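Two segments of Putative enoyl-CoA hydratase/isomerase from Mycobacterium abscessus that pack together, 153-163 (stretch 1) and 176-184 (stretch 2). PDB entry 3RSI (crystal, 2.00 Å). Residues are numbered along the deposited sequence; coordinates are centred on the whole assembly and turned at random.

Stretch 1, residues 153-163: RLKRQIPYTKA
Stretch 2 176-184: FEAYHFGLV

How do the two backbones run where they meet? Stretch 1 enters as helix, kinked at Lys155 and Arg156, where the regular bonding to the turn before is interrupted, although Arg156 N still reaches Arg153 O at 2.8 Å. Ile158 is extended (phi/psi -138/164), Pro159 (-55/131) takes the N-cap position, and a new helix covers 160-163, with Ala163 N bonded to Pro159 O at 3.1 Å. Stretch 2 is helical through His180; Phe181 (-91/6) leaves it, and Gly182 turns at 71/20, a positive phi that favours glycine. Ile158 and Phe181 set the register, their CA atoms 5.8 Å apart.

What does Phe181 pack against? It points toward stretch 1 with chi1 -72° (m) and chi2 -80°, and buries 115 Å², the largest share of any residue here. Lys162 (chi1 -148°, between wells, chi2 72° (p), then t, t) lays its aliphatic chain over one face: CG sits 3.7 Å from the centroid of the Phe181 ring, 5° off the normal, a CH-pi contact. Pro159 CG meets the ring edge, 3.9 Å from Phe181 CD1, while Pro159 CD lies 3.2 Å from Phe181 O.

Where do the aliphatic side chains close the contact? Ile158 (chi1 p, chi2 t) points toward stretch 2, placing CG2 3.8 Å from Leu183 CB. Leu154 and Leu183, both t,p, start sideways, yet their CD1 atoms come to 3.9 Å. These branched apolar groups suit a buried site that asks for no polar partner.

How are polar atoms joined when no direct hydrogen bond crosses? Water does it. One water donates to Gln157 O (2.8 Å) and to Gly182 O (2.7 Å). Lys162 NZ and Glu177 OE2, oppositely charged but 4.5 Å apart, are beyond salt-bridge range; a second water accepts from Lys162 NZ (2.8 Å) and donates to Glu177 OE2 (2.7 Å), and a third links the same atoms, its bond to Lys162 NZ weak at 3.3 Å.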

# COMPACT_ATOMS: atom_id res chain seq x y z
N ARG B 153 5.56 -10.53 0.81
CA ARG B 153 5.75 -9.20 1.39
C ARG B 153 5.70 -8.02 0.44
O ARG B 153 5.20 -6.97 0.81
CB ARG B 153 7.08 -9.11 2.13
CG ARG B 153 7.13 -9.95 3.37
CD ARG B 153 8.56 -10.26 3.72
NE ARG B 153 8.66 -10.97 4.98
CZ ARG B 153 9.78 -11.51 5.44
NH1 ARG B 153 10.88 -11.45 4.71
NH2 ARG B 153 9.79 -12.12 6.61
N LEU B 154 6.24 -8.17 -0.76
CA LEU B 154 6.56 -6.99 -1.59
C LEU B 154 5.32 -6.18 -1.89
O LEU B 154 5.32 -4.94 -1.71
CB LEU B 154 7.27 -7.37 -2.88
CG LEU B 154 7.86 -6.21 -3.69
CD1 LEU B 154 8.82 -5.36 -2.79
CD2 LEU B 154 8.61 -6.71 -4.95
N LYS B 155 4.25 -6.87 -2.31
CA LYS B 155 2.96 -6.22 -2.59
C LYS B 155 2.34 -5.59 -1.36
O LYS B 155 1.46 -4.77 -1.50
CB LYS B 155 1.93 -7.20 -3.18
CG LYS B 155 1.58 -8.35 -2.22
CD LYS B 155 0.42 -9.16 -2.67
CE LYS B 155 -0.04 -10.10 -1.56
NZ LYS B 155 0.96 -11.19 -1.24
N ARG B 156 2.77 -6.00 -0.16
CA ARG B 156 2.26 -5.37 1.06
C ARG B 156 2.91 -4.02 1.32
O ARG B 156 2.38 -3.21 2.09
CB ARG B 156 2.48 -6.25 2.28
CG ARG B 156 1.86 -7.61 2.15
CD ARG B 156 2.13 -8.45 3.36
NE ARG B 156 1.64 -9.81 3.16
CZ ARG B 156 1.24 -10.63 4.13
NH1 ARG B 156 1.26 -10.25 5.42
NH2 ARG B 156 0.79 -11.81 3.79
N GLN B 157 4.08 -3.82 0.74
CA GLN B 157 4.95 -2.70 1.08
C GLN B 157 5.00 -1.61 -0.00
O GLN B 157 5.30 -0.45 0.31
CB GLN B 157 6.34 -3.23 1.39
CG GLN B 157 6.36 -4.18 2.58
CD GLN B 157 7.76 -4.43 3.13
OE1 GLN B 157 8.73 -3.80 2.71
NE2 GLN B 157 7.86 -5.34 4.11
N ILE B 158 4.74 -1.99 -1.25
CA ILE B 158 4.71 -1.07 -2.41
C ILE B 158 3.51 -1.40 -3.31
O ILE B 158 2.95 -2.50 -3.22
CB ILE B 158 6.01 -1.10 -3.26
CG1 ILE B 158 6.12 -2.39 -4.09
CG2 ILE B 158 7.25 -0.90 -2.39
CD1 ILE B 158 7.34 -2.37 -5.04
N PRO B 159 3.14 -0.48 -4.21
CA PRO B 159 1.94 -0.75 -4.99
C PRO B 159 1.98 -2.08 -5.74
O PRO B 159 2.98 -2.41 -6.40
CB PRO B 159 1.85 0.44 -5.93
CG PRO B 159 2.43 1.56 -5.10
CD PRO B 159 3.57 0.92 -4.36
N TYR B 160 0.89 -2.83 -5.58
CA TYR B 160 0.69 -4.15 -6.16
C TYR B 160 1.24 -4.30 -7.56
O TYR B 160 1.96 -5.24 -7.83
CB TYR B 160 -0.80 -4.41 -6.19
CG TYR B 160 -1.25 -5.76 -6.66
CD1 TYR B 160 -1.39 -6.82 -5.75
CD2 TYR B 160 -1.61 -5.97 -7.98
CE1 TYR B 160 -1.85 -8.07 -6.18
CE2 TYR B 160 -2.07 -7.20 -8.41
CZ TYR B 160 -2.19 -8.25 -7.50
OH TYR B 160 -2.65 -9.48 -7.92
N THR B 161 0.88 -3.38 -8.46
CA THR B 161 1.30 -3.57 -9.86
C THR B 161 2.81 -3.53 -10.05
O THR B 161 3.34 -4.26 -10.88
CB THR B 161 0.58 -2.62 -10.86
OG1 THR B 161 0.82 -3.08 -12.20
CG2 THR B 161 1.02 -1.16 -10.70
N LYS B 162 3.51 -2.73 -9.25
CA LYS B 162 4.97 -2.68 -9.35
C LYS B 162 5.65 -3.86 -8.63
O LYS B 162 6.69 -4.35 -9.07
CB LYS B 162 5.55 -1.32 -8.90
CG LYS B 162 6.85 -0.93 -9.69
CD LYS B 162 6.51 -0.55 -11.13
CE LYS B 162 7.71 -0.34 -12.04
NZ LYS B 162 7.27 -0.12 -13.46
N ALA B 163 5.08 -4.32 -7.53
CA ALA B 163 5.53 -5.58 -6.92
C ALA B 163 5.42 -6.74 -7.92
O ALA B 163 6.37 -7.52 -8.12
CB ALA B 163 4.73 -5.88 -5.65
N PHE B 176 15.25 6.34 -8.15
CA PHE B 176 14.14 7.28 -8.31
C PHE B 176 12.79 6.52 -8.34
O PHE B 176 11.82 6.92 -7.70
CB PHE B 176 14.38 8.06 -9.60
CG PHE B 176 13.40 9.15 -9.89
CD1 PHE B 176 13.62 10.44 -9.40
CD2 PHE B 176 12.29 8.91 -10.71
CE1 PHE B 176 12.74 11.47 -9.70
CE2 PHE B 176 11.40 9.94 -11.02
CZ PHE B 176 11.62 11.22 -10.51
N GLU B 177 12.75 5.42 -9.09
CA GLU B 177 11.58 4.56 -9.13
C GLU B 177 11.28 3.90 -7.79
O GLU B 177 10.10 3.81 -7.39
CB GLU B 177 11.77 3.49 -10.19
CG GLU B 177 11.57 3.98 -11.60
CD GLU B 177 11.72 2.86 -12.59
OE1 GLU B 177 12.78 2.19 -12.55
OE2 GLU B 177 10.77 2.63 -13.37
N ALA B 178 12.32 3.41 -7.14
CA ALA B 178 12.20 2.78 -5.81
C ALA B 178 11.62 3.79 -4.85
O ALA B 178 10.78 3.45 -4.02
CB ALA B 178 13.55 2.32 -5.29
N TYR B 179 12.06 5.04 -4.96
CA TYR B 179 11.49 6.10 -4.10
C TYR B 179 10.06 6.45 -4.53
O TYR B 179 9.20 6.64 -3.67
CB TYR B 179 12.37 7.33 -4.09
CG TYR B 179 11.85 8.47 -3.25
CD1 TYR B 179 11.95 8.43 -1.86
CD2 TYR B 179 11.28 9.60 -3.83
CE1 TYR B 179 11.51 9.50 -1.06
CE2 TYR B 179 10.79 10.67 -3.04
CZ TYR B 179 10.92 10.61 -1.66
OH TYR B 179 10.44 11.63 -0.87
N HIS B 180 9.81 6.53 -5.83
CA HIS B 180 8.44 6.80 -6.32
C HIS B 180 7.39 5.82 -5.76
O HIS B 180 6.29 6.23 -5.34
CB HIS B 180 8.39 6.74 -7.85
CG HIS B 180 7.04 7.03 -8.41
ND1 HIS B 180 6.64 8.30 -8.78
CD2 HIS B 180 5.99 6.22 -8.67
CE1 HIS B 180 5.41 8.26 -9.24
NE2 HIS B 180 4.98 7.01 -9.19
N PHE B 181 7.74 4.54 -5.77
CA PHE B 181 6.83 3.48 -5.35
C PHE B 181 6.95 3.12 -3.86
O PHE B 181 6.30 2.20 -3.39
CB PHE B 181 7.04 2.25 -6.24
CG PHE B 181 6.50 2.43 -7.62
CD1 PHE B 181 5.16 2.28 -7.86
CD2 PHE B 181 7.33 2.78 -8.67
CE1 PHE B 181 4.63 2.45 -9.15
CE2 PHE B 181 6.83 2.95 -9.95
CZ PHE B 181 5.48 2.80 -10.19
N GLY B 182 7.76 3.89 -3.12
CA GLY B 182 7.88 3.77 -1.68
C GLY B 182 8.58 2.53 -1.19
O GLY B 182 8.42 2.14 -0.05
N LEU B 183 9.38 1.89 -2.05
CA LEU B 183 10.21 0.79 -1.60
C LEU B 183 11.28 1.33 -0.64
O LEU B 183 11.69 0.64 0.30
CB LEU B 183 10.86 0.11 -2.82
CG LEU B 183 11.75 -1.08 -2.51
CD1 LEU B 183 11.00 -2.21 -1.83
CD2 LEU B 183 12.43 -1.57 -3.79
N VAL B 184 11.75 2.55 -0.90
CA VAL B 184 12.68 3.24 0.00
C VAL B 184 12.07 4.57 0.43
O VAL B 184 11.14 5.08 -0.22
CB VAL B 184 14.06 3.44 -0.66
CG1 VAL B 184 14.65 2.08 -1.10
CG2 VAL B 184 13.97 4.39 -1.85
O HOH W 1 7.73 0.18 1.60
O HOH W 2 8.25 3.03 -13.07
O HOH W 3 9.91 0.30 -14.30